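Local atomic coordinates of proto-oncogene tyrosine-protein kinase receptor Ret (Danio rerio, PDB entry 7AMK), a protein that acts as a receptor tyrosine kinase whose cadherin-like extracellular domains probably recognise GDNF bound to its co-receptor GFR alpha 1. Residues E10-G15 against K64-S69; E229-P234 against D263-P268; V362-S367 against Q394-I399. The protein carries 4 engineered substitutions. One frame throughout, in Å; residues are numbered along the deposited sequence.

Contact 1 of 3, residues E10-G15 against K64-S69. With NAG (2-acetamido-2-deoxy-beta-D-glucopyranose), chain C; FUC (alpha-L-fucopyranose), chain B.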
# COMPACT_ATOMS: atom_id res chain seq x y z
N GLU A 10 -54.24 -0.31 -14.85
CA GLU A 10 -55.66 -0.45 -14.58
C GLU A 10 -56.19 -1.59 -15.43
O GLU A 10 -55.53 -2.07 -16.36
CB GLU A 10 -56.43 0.85 -14.87
CG GLU A 10 -56.77 1.67 -13.63
CD GLU A 10 -57.77 0.97 -12.68
OE1 GLU A 10 -58.22 -0.17 -12.96
OE2 GLU A 10 -58.11 1.58 -11.64
N ASN A 11 -57.38 -2.06 -15.06
CA ASN A 11 -58.12 -3.04 -15.82
C ASN A 11 -59.19 -2.34 -16.65
O ASN A 11 -59.75 -1.32 -16.23
CB ASN A 11 -58.78 -4.06 -14.89
CG ASN A 11 -57.80 -4.66 -13.92
OD1 ASN A 11 -56.71 -5.09 -14.31
ND2 ASN A 11 -58.15 -4.66 -12.64
N ILE A 12 -59.46 -2.88 -17.82
CA ILE A 12 -60.57 -2.44 -18.65
C ILE A 12 -61.36 -3.68 -19.02
O ILE A 12 -60.82 -4.79 -19.13
CB ILE A 12 -60.10 -1.66 -19.91
CG1 ILE A 12 -59.11 -2.48 -20.73
CG2 ILE A 12 -59.51 -0.30 -19.54
CD1 ILE A 12 -58.66 -1.78 -22.02
N TYR A 13 -62.65 -3.49 -19.22
CA TYR A 13 -63.58 -4.58 -19.43
C TYR A 13 -64.33 -4.41 -20.73
O TYR A 13 -64.53 -3.29 -21.21
CB TYR A 13 -64.58 -4.68 -18.27
CG TYR A 13 -63.93 -4.94 -16.96
CD1 TYR A 13 -63.71 -6.24 -16.52
CD2 TYR A 13 -63.53 -3.89 -16.14
CE1 TYR A 13 -63.11 -6.49 -15.31
CE2 TYR A 13 -62.92 -4.14 -14.91
CZ TYR A 13 -62.72 -5.45 -14.51
OH TYR A 13 -62.12 -5.73 -13.31
N VAL A 14 -64.75 -5.55 -21.30
CA VAL A 14 -65.74 -5.55 -22.37
C VAL A 14 -67.00 -4.85 -21.86
O VAL A 14 -67.40 -5.00 -20.70
CB VAL A 14 -66.05 -6.99 -22.83
CG1 VAL A 14 -67.06 -7.03 -24.01
CG2 VAL A 14 -64.75 -7.72 -23.21
N GLY A 15 -67.62 -4.06 -22.74
CA GLY A 15 -68.80 -3.30 -22.38
C GLY A 15 -68.55 -1.97 -21.70
O GLY A 15 -69.46 -1.14 -21.65
N LYS A 64 -63.96 4.61 -27.20
CA LYS A 64 -64.74 3.61 -27.91
C LYS A 64 -65.29 2.65 -26.88
O LYS A 64 -64.60 2.31 -25.91
CB LYS A 64 -63.87 2.87 -28.93
CG LYS A 64 -64.47 1.60 -29.48
CD LYS A 64 -63.40 0.58 -29.79
CE LYS A 64 -63.77 -0.27 -30.99
NZ LYS A 64 -64.97 -1.11 -30.74
N THR A 65 -66.54 2.21 -27.07
CA THR A 65 -67.10 1.20 -26.18
C THR A 65 -66.50 -0.17 -26.53
O THR A 65 -66.59 -0.62 -27.68
CB THR A 65 -68.62 1.16 -26.29
OG1 THR A 65 -69.13 2.46 -26.00
CG2 THR A 65 -69.21 0.15 -25.29
N LEU A 66 -65.88 -0.80 -25.54
CA LEU A 66 -65.12 -2.02 -25.77
C LEU A 66 -66.03 -3.21 -26.05
O LEU A 66 -67.06 -3.40 -25.39
CB LEU A 66 -64.23 -2.31 -24.56
CG LEU A 66 -63.16 -1.26 -24.32
CD1 LEU A 66 -62.30 -1.68 -23.16
CD2 LEU A 66 -62.31 -1.06 -25.59
N GLU A 67 -65.65 -4.03 -27.01
CA GLU A 67 -66.48 -5.15 -27.42
C GLU A 67 -65.69 -6.45 -27.37
O GLU A 67 -64.47 -6.45 -27.29
CB GLU A 67 -67.07 -4.91 -28.80
CG GLU A 67 -68.39 -4.17 -28.72
CD GLU A 67 -68.50 -3.06 -29.73
OE1 GLU A 67 -67.53 -2.86 -30.49
OE2 GLU A 67 -69.55 -2.40 -29.77
N TRP A 68 -66.42 -7.57 -27.38
CA TRP A 68 -65.77 -8.87 -27.39
C TRP A 68 -64.70 -8.96 -28.48
O TRP A 68 -63.59 -9.44 -28.23
CB TRP A 68 -66.81 -9.97 -27.58
CG TRP A 68 -67.78 -10.07 -26.46
CD1 TRP A 68 -69.09 -9.68 -26.47
CD2 TRP A 68 -67.52 -10.56 -25.15
NE1 TRP A 68 -69.66 -9.91 -25.24
CE2 TRP A 68 -68.72 -10.45 -24.41
CE3 TRP A 68 -66.38 -11.09 -24.52
CZ2 TRP A 68 -68.81 -10.85 -23.08
CZ3 TRP A 68 -66.48 -11.48 -23.21
CH2 TRP A 68 -67.69 -11.36 -22.50
N SER A 69 -65.02 -8.50 -29.70
CA SER A 69 -64.07 -8.60 -30.81
C SER A 69 -62.81 -7.77 -30.57
O SER A 69 -61.74 -8.13 -31.05
CB SER A 69 -64.75 -8.20 -32.13
OG SER A 69 -65.25 -6.86 -32.11
C1 NAG C . -63.47 -14.41 -24.52
C2 NAG C . -62.99 -15.84 -24.79
C3 NAG C . -63.87 -16.50 -25.84
C4 NAG C . -65.35 -16.37 -25.49
C5 NAG C . -65.70 -14.92 -25.15
C6 NAG C . -67.11 -14.77 -24.63
C7 NAG C . -60.58 -16.04 -24.39
C8 NAG C . -59.22 -16.04 -25.01
N2 NAG C . -61.60 -15.85 -25.22
O3 NAG C . -63.51 -17.87 -25.91
O4 NAG C . -66.14 -16.74 -26.62
O5 NAG C . -64.82 -14.44 -24.12
O6 NAG C . -67.20 -15.22 -23.29
O7 NAG C . -60.74 -16.20 -23.18
C1 FUC B . -68.29 -16.15 -23.20
C2 FUC B . -68.24 -16.81 -21.79
C3 FUC B . -68.55 -15.80 -20.69
C4 FUC B . -69.89 -15.10 -20.97
C5 FUC B . -69.91 -14.51 -22.40
C6 FUC B . -71.26 -13.96 -22.83
O2 FUC B . -66.98 -17.43 -21.52
O3 FUC B . -68.67 -16.48 -19.45
O4 FUC B . -70.96 -16.03 -20.80
O5 FUC B . -69.52 -15.49 -23.41
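The bond from G15 N to L66 O is the one polar link between E10-G15 and K64-S69: 2.8 Å long and nearly straight, with 160° at the hydrogen. The donor does not lie in the carbonyl plane of L66 but is lifted 40° out of it. The L66 side chain points toward the strand; its CD1 lies 3.4 Å from Y13 O and meets I12 CD1 at 3.8 Å, the side chains of L66 and I12 crossing at about a right angle. The buried I12 also packs on L22 of strand 21-24. Strand 7-14 is an outermost strand of the sheet of the first cadherin-like domain and pairs in parallel with strand 106-114. The other segment runs roughly perpendicular to it and leads into the short helix 68-72. E67 takes the N-cap position there, its backbone N bonded to D70 OD2, while its OE1 forms a salt bridge with K64 NZ at 3.1 Å. K64 NZ also pairs with D70 OD2, the oxygen that accepts from E67 N. Both faces of the W68 indole are covered. V14 CG1, set anti to the backbone N (chi1 -178°), stands 3.8 Å from the centroid of the five-membered ring, over the face, in a CH-pi contact. The opposite face carries C6 of an N-acetylglucosamine, offset toward the rim, and W68 CZ3 comes within 3.5 Å of the sugar's O5. Fucose C5 approaches obliquely, 3.9 Å from W68 CH2. The glycan is probably carried by N115, which W68 also touches.

Contact 2 of 3, residues E229-P234 against D263-P268. With CA (calcium ion), chain N; CA (calcium ion), chain M; CA (calcium ion), chain L.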
# COMPACT_ATOMS: atom_id res chain seq x y z
N GLU A 229 -30.81 16.40 -5.05
CA GLU A 229 -30.16 17.27 -6.01
C GLU A 229 -28.88 17.81 -5.37
O GLU A 229 -28.66 17.67 -4.17
CB GLU A 229 -31.09 18.40 -6.47
CG GLU A 229 -31.26 19.50 -5.51
CD GLU A 229 -32.07 20.65 -6.10
OE1 GLU A 229 -32.56 20.48 -7.24
OE2 GLU A 229 -32.22 21.71 -5.45
N ASP A 230 -28.03 18.42 -6.19
CA ASP A 230 -26.72 18.90 -5.75
C ASP A 230 -26.95 20.27 -5.12
O ASP A 230 -26.98 21.29 -5.80
CB ASP A 230 -25.74 18.93 -6.93
CG ASP A 230 -24.33 19.42 -6.53
OD1 ASP A 230 -24.03 19.65 -5.34
OD2 ASP A 230 -23.51 19.57 -7.46
N ASP A 231 -27.14 20.28 -3.80
CA ASP A 231 -27.44 21.53 -3.10
C ASP A 231 -26.55 21.70 -1.87
O ASP A 231 -26.90 22.45 -0.96
CB ASP A 231 -28.93 21.62 -2.73
CG ASP A 231 -29.37 20.56 -1.69
OD1 ASP A 231 -28.56 19.70 -1.29
OD2 ASP A 231 -30.54 20.60 -1.26
N ASN A 232 -25.41 21.00 -1.83
CA ASN A 232 -24.45 21.14 -0.76
C ASN A 232 -23.05 21.23 -1.36
O ASN A 232 -22.70 20.43 -2.22
CB ASN A 232 -24.53 19.96 0.22
CG ASN A 232 -25.82 19.96 1.02
OD1 ASN A 232 -25.91 20.56 2.09
ND2 ASN A 232 -26.84 19.29 0.49
N SER A 233 -22.28 22.24 -0.91
CA SER A 233 -20.94 22.35 -1.43
C SER A 233 -19.97 21.45 -0.68
O SER A 233 -20.19 21.13 0.50
CB SER A 233 -20.45 23.79 -1.34
OG SER A 233 -20.61 24.27 -0.02
N PRO A 234 -18.91 21.01 -1.35
CA PRO A 234 -17.89 20.21 -0.69
C PRO A 234 -17.13 21.02 0.34
O PRO A 234 -17.06 22.25 0.27
CB PRO A 234 -17.00 19.77 -1.84
CG PRO A 234 -17.18 20.85 -2.86
CD PRO A 234 -18.62 21.22 -2.77
N ASP A 263 -19.09 15.77 1.03
CA ASP A 263 -20.23 16.42 0.36
C ASP A 263 -21.49 15.71 0.83
O ASP A 263 -21.61 14.49 0.69
CB ASP A 263 -20.07 16.34 -1.17
CG ASP A 263 -21.03 17.26 -1.91
OD1 ASP A 263 -22.22 17.29 -1.59
OD2 ASP A 263 -20.57 17.97 -2.83
N ARG A 264 -22.43 16.46 1.41
CA ARG A 264 -23.63 15.84 1.96
C ARG A 264 -24.55 15.27 0.89
O ARG A 264 -25.40 14.43 1.22
CB ARG A 264 -24.38 16.84 2.83
CG ARG A 264 -23.56 17.26 4.03
CD ARG A 264 -24.35 18.10 5.03
NE ARG A 264 -23.51 18.45 6.17
CZ ARG A 264 -23.31 17.68 7.23
NH1 ARG A 264 -23.91 16.50 7.37
NH2 ARG A 264 -22.48 18.09 8.19
N ASP A 265 -24.41 15.70 -0.36
CA ASP A 265 -25.19 15.16 -1.45
C ASP A 265 -24.71 13.75 -1.82
O ASP A 265 -23.55 13.38 -1.62
CB ASP A 265 -25.10 16.06 -2.68
CG ASP A 265 -25.61 17.46 -2.40
OD1 ASP A 265 -26.64 17.59 -1.72
OD2 ASP A 265 -24.96 18.44 -2.85
N THR A 266 -25.63 12.96 -2.37
CA THR A 266 -25.34 11.62 -2.86
C THR A 266 -24.78 11.67 -4.28
O THR A 266 -24.93 12.65 -5.01
CB THR A 266 -26.60 10.74 -2.86
OG1 THR A 266 -27.47 11.16 -3.92
CG2 THR A 266 -27.34 10.87 -1.54
N THR A 267 -24.14 10.57 -4.66
CA THR A 267 -23.48 10.38 -5.93
C THR A 267 -23.67 8.92 -6.31
O THR A 267 -23.58 8.04 -5.44
CB THR A 267 -21.97 10.67 -5.88
OG1 THR A 267 -21.74 11.98 -5.34
CG2 THR A 267 -21.39 10.59 -7.29
N PRO A 268 -23.92 8.62 -7.58
CA PRO A 268 -23.99 7.22 -7.99
C PRO A 268 -22.64 6.54 -7.75
O PRO A 268 -21.58 7.18 -7.71
CB PRO A 268 -24.34 7.29 -9.48
CG PRO A 268 -24.93 8.68 -9.66
CD PRO A 268 -24.16 9.54 -8.70
CA CA N . -22.73 18.69 -3.67
CA CA M . -29.01 17.34 -1.81
CA CA L . -31.25 19.49 0.58
O HOH W 1 -21.84 19.30 2.11
O HOH W 2 -29.84 20.78 1.93
O HOH W 3 -32.98 21.04 0.48
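The carboxylate of D265 is met by N232 in two ways. N232 ND2 sits above its plane, 39° out of it, and reaches OD1 at 2.8 Å, while N232 N meets OD2, also at 2.8 Å, on the syn lone pair. OD1 lies close to the amide plane of N232, and the ND2 bond is nearly straight. The D230 carboxylate, which also has T343 as a partner, is turned 77° from that of D265. D230 OD1 binds one calcium ion at 2.3 Å, and D265 OD2 binds the same ion. N232 O and both oxygens of D263 join them, with N277 and D341 completing the site. The D265 carboxylate bridges two ions, its OD1 binding the second at 2.4 Å together with E229 O and D231 OD1. D231 OD2 carries on to a third ion at 2.3 Å, and N143 is a further partner of D231. D263-x-D265 and the linker D228 to P234 resemble the DXD and DXNDNAP calcium motifs of classical cadherins, and E142 and E196 bring in the preceding domain. D263 OD1 also accepts from D265 N, closing an Asx turn. With so many carboxylates converging, the segments would probably repel each other without calcium, so the ions are likely what holds this interdomain junction in shape.

Contact 3 of 3, residues V362-S367 against Q394-I399. With NAG (2-acetamido-2-deoxy-beta-D-glucopyranose), chain D.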
# COMPACT_ATOMS: atom_id res chain seq x y z
N VAL A 362 18.64 11.93 -2.27
CA VAL A 362 19.10 10.73 -1.58
C VAL A 362 20.56 10.49 -1.96
O VAL A 362 20.86 10.16 -3.13
CB VAL A 362 18.21 9.52 -1.92
CG1 VAL A 362 18.84 8.25 -1.40
CG2 VAL A 362 16.81 9.74 -1.30
N PRO A 363 21.50 10.66 -1.03
CA PRO A 363 22.91 10.38 -1.33
C PRO A 363 23.14 8.89 -1.56
O PRO A 363 22.44 8.05 -0.99
CB PRO A 363 23.63 10.86 -0.07
CG PRO A 363 22.62 10.69 1.01
CD PRO A 363 21.29 11.02 0.38
N ILE A 364 24.09 8.59 -2.43
CA ILE A 364 24.48 7.22 -2.75
C ILE A 364 25.89 7.05 -2.22
O ILE A 364 26.84 7.67 -2.72
CB ILE A 364 24.39 6.93 -4.25
CG1 ILE A 364 22.99 7.18 -4.80
CG2 ILE A 364 24.84 5.52 -4.55
CD1 ILE A 364 21.91 6.31 -4.17
N ARG A 365 26.05 6.20 -1.20
CA ARG A 365 27.32 6.20 -0.49
C ARG A 365 27.30 5.10 0.56
O ARG A 365 26.30 4.91 1.25
CB ARG A 365 27.58 7.56 0.16
CG ARG A 365 26.62 7.89 1.31
CD ARG A 365 26.79 9.32 1.82
NE ARG A 365 25.85 9.60 2.89
CZ ARG A 365 25.45 10.82 3.24
NH1 ARG A 365 25.86 11.90 2.59
NH2 ARG A 365 24.60 10.94 4.26
N PHE A 366 28.40 4.37 0.65
CA PHE A 366 28.59 3.47 1.78
C PHE A 366 28.98 4.27 3.01
O PHE A 366 29.56 5.35 2.91
CB PHE A 366 29.67 2.43 1.48
CG PHE A 366 29.31 1.43 0.41
CD1 PHE A 366 28.49 0.35 0.70
CD2 PHE A 366 29.84 1.55 -0.87
CE1 PHE A 366 28.17 -0.59 -0.29
CE2 PHE A 366 29.52 0.62 -1.86
CZ PHE A 366 28.68 -0.45 -1.56
N SER A 367 28.65 3.74 4.18
CA SER A 367 29.24 4.30 5.38
C SER A 367 30.76 4.24 5.27
O SER A 367 31.33 3.53 4.43
CB SER A 367 28.77 3.55 6.62
OG SER A 367 29.54 2.38 6.79
N GLN A 394 18.20 -0.02 2.71
CA GLN A 394 17.07 -0.90 3.03
C GLN A 394 15.75 -0.15 3.11
O GLN A 394 14.70 -0.80 3.09
CB GLN A 394 17.33 -1.66 4.34
CG GLN A 394 18.21 -2.90 4.14
CD GLN A 394 18.85 -3.38 5.42
OE1 GLN A 394 18.27 -4.16 6.16
NE2 GLN A 394 20.07 -2.92 5.69
N LYS A 395 15.78 1.17 3.20
CA LYS A 395 14.59 2.01 3.08
C LYS A 395 14.26 2.37 1.63
O LYS A 395 13.24 3.01 1.40
CB LYS A 395 14.78 3.32 3.88
CG LYS A 395 15.32 3.15 5.30
CD LYS A 395 15.78 4.49 5.91
CE LYS A 395 14.62 5.40 6.24
NZ LYS A 395 13.78 4.88 7.37
N PHE A 396 15.11 2.00 0.67
CA PHE A 396 14.93 2.46 -0.71
C PHE A 396 13.74 1.78 -1.37
O PHE A 396 13.51 0.58 -1.20
CB PHE A 396 16.18 2.19 -1.55
CG PHE A 396 17.33 3.10 -1.24
CD1 PHE A 396 17.21 4.11 -0.30
CD2 PHE A 396 18.54 2.96 -1.90
CE1 PHE A 396 18.26 4.94 -0.02
CE2 PHE A 396 19.60 3.79 -1.61
CZ PHE A 396 19.47 4.78 -0.68
N LYS A 397 13.01 2.55 -2.17
CA LYS A 397 11.93 2.06 -3.01
C LYS A 397 11.88 2.93 -4.25
O LYS A 397 11.77 4.16 -4.15
CB LYS A 397 10.58 2.08 -2.27
N GLY A 398 11.97 2.32 -5.43
CA GLY A 398 12.10 3.08 -6.66
C GLY A 398 13.50 3.51 -7.00
O GLY A 398 13.69 4.30 -7.94
N ILE A 399 14.50 3.03 -6.27
CA ILE A 399 15.91 3.35 -6.49
C ILE A 399 16.63 2.04 -6.74
O ILE A 399 16.69 1.19 -5.85
CB ILE A 399 16.52 4.08 -5.28
CG1 ILE A 399 15.68 5.31 -4.90
CG2 ILE A 399 17.96 4.44 -5.55
CD1 ILE A 399 16.00 5.90 -3.55
C1 NAG D . 10.80 2.19 -11.04
C2 NAG D . 11.32 1.50 -12.30
C3 NAG D . 10.81 0.06 -12.38
C4 NAG D . 11.13 -0.70 -11.10
C5 NAG D . 10.61 0.07 -9.88
C6 NAG D . 11.02 -0.55 -8.57
C7 NAG D . 9.81 2.13 -14.14
C8 NAG D . 9.64 2.99 -15.36
N2 NAG D . 10.98 2.25 -13.50
O3 NAG D . 11.41 -0.58 -13.50
O4 NAG D . 10.52 -1.99 -11.12
O5 NAG D . 11.14 1.41 -9.88
O6 NAG D . 12.34 -0.18 -8.20
O7 NAG D . 8.93 1.35 -13.77
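The junction between the third and fourth cadherin-like domains brings V362, in the connection from strand 350-359 to strand 371-375, against F396, in the loop between strands 384-388 and 401-407. V362 CG1, anti to the backbone N (chi1 170°), lies 3.6 Å from both F396 CE1 and F396 CZ, approaching obliquely. The side chains of V362 and F396 run antiparallel past one another. P363 O stands near the plane of the ring, at its edge, 4.4 Å from F396 CZ, and I364 CD1 comes obliquely to F396 CE2 at 4.3 Å. I399 CD1 covers one face of the same ring 3.8 Å above its plane, offset toward the rim, and is also 4.3 Å from V362 CG1. The side-chain contacts are apolar, and the two segments bury only 148 Å² in total. F248 touches F396, and R250 touches both V362 and I399, while K397 makes backbone bonds with F248 and R250, tying the loop to the preceding domain. G398 CA comes within 3.6 Å of O6 of an N-acetylglucosamine, probably carried by N324. K395 NZ forms a salt bridge with E303 of the second subunit.

Contacts 1, 2 and 3 follow one another along the chain, each closing before the next opens, and mark three positions along an elongated receptor ectodomain whose radius of gyration is 40 Å. Contact 1 lies in the first cadherin-like domain, contact 2 at the calcium-bound boundary of the second and third, contact 3 at the boundary of the third and fourth. Centres of contacts 1 and 2 are about 49 Å apart, those of 2 and 3 about 46 Å, and those of 1 and 3 about 87 Å, on opposite sides of the chain's centre. None touches another. Calcium ions join the segments at contact 2, whereas the side chains meeting at contact 3 are apolar.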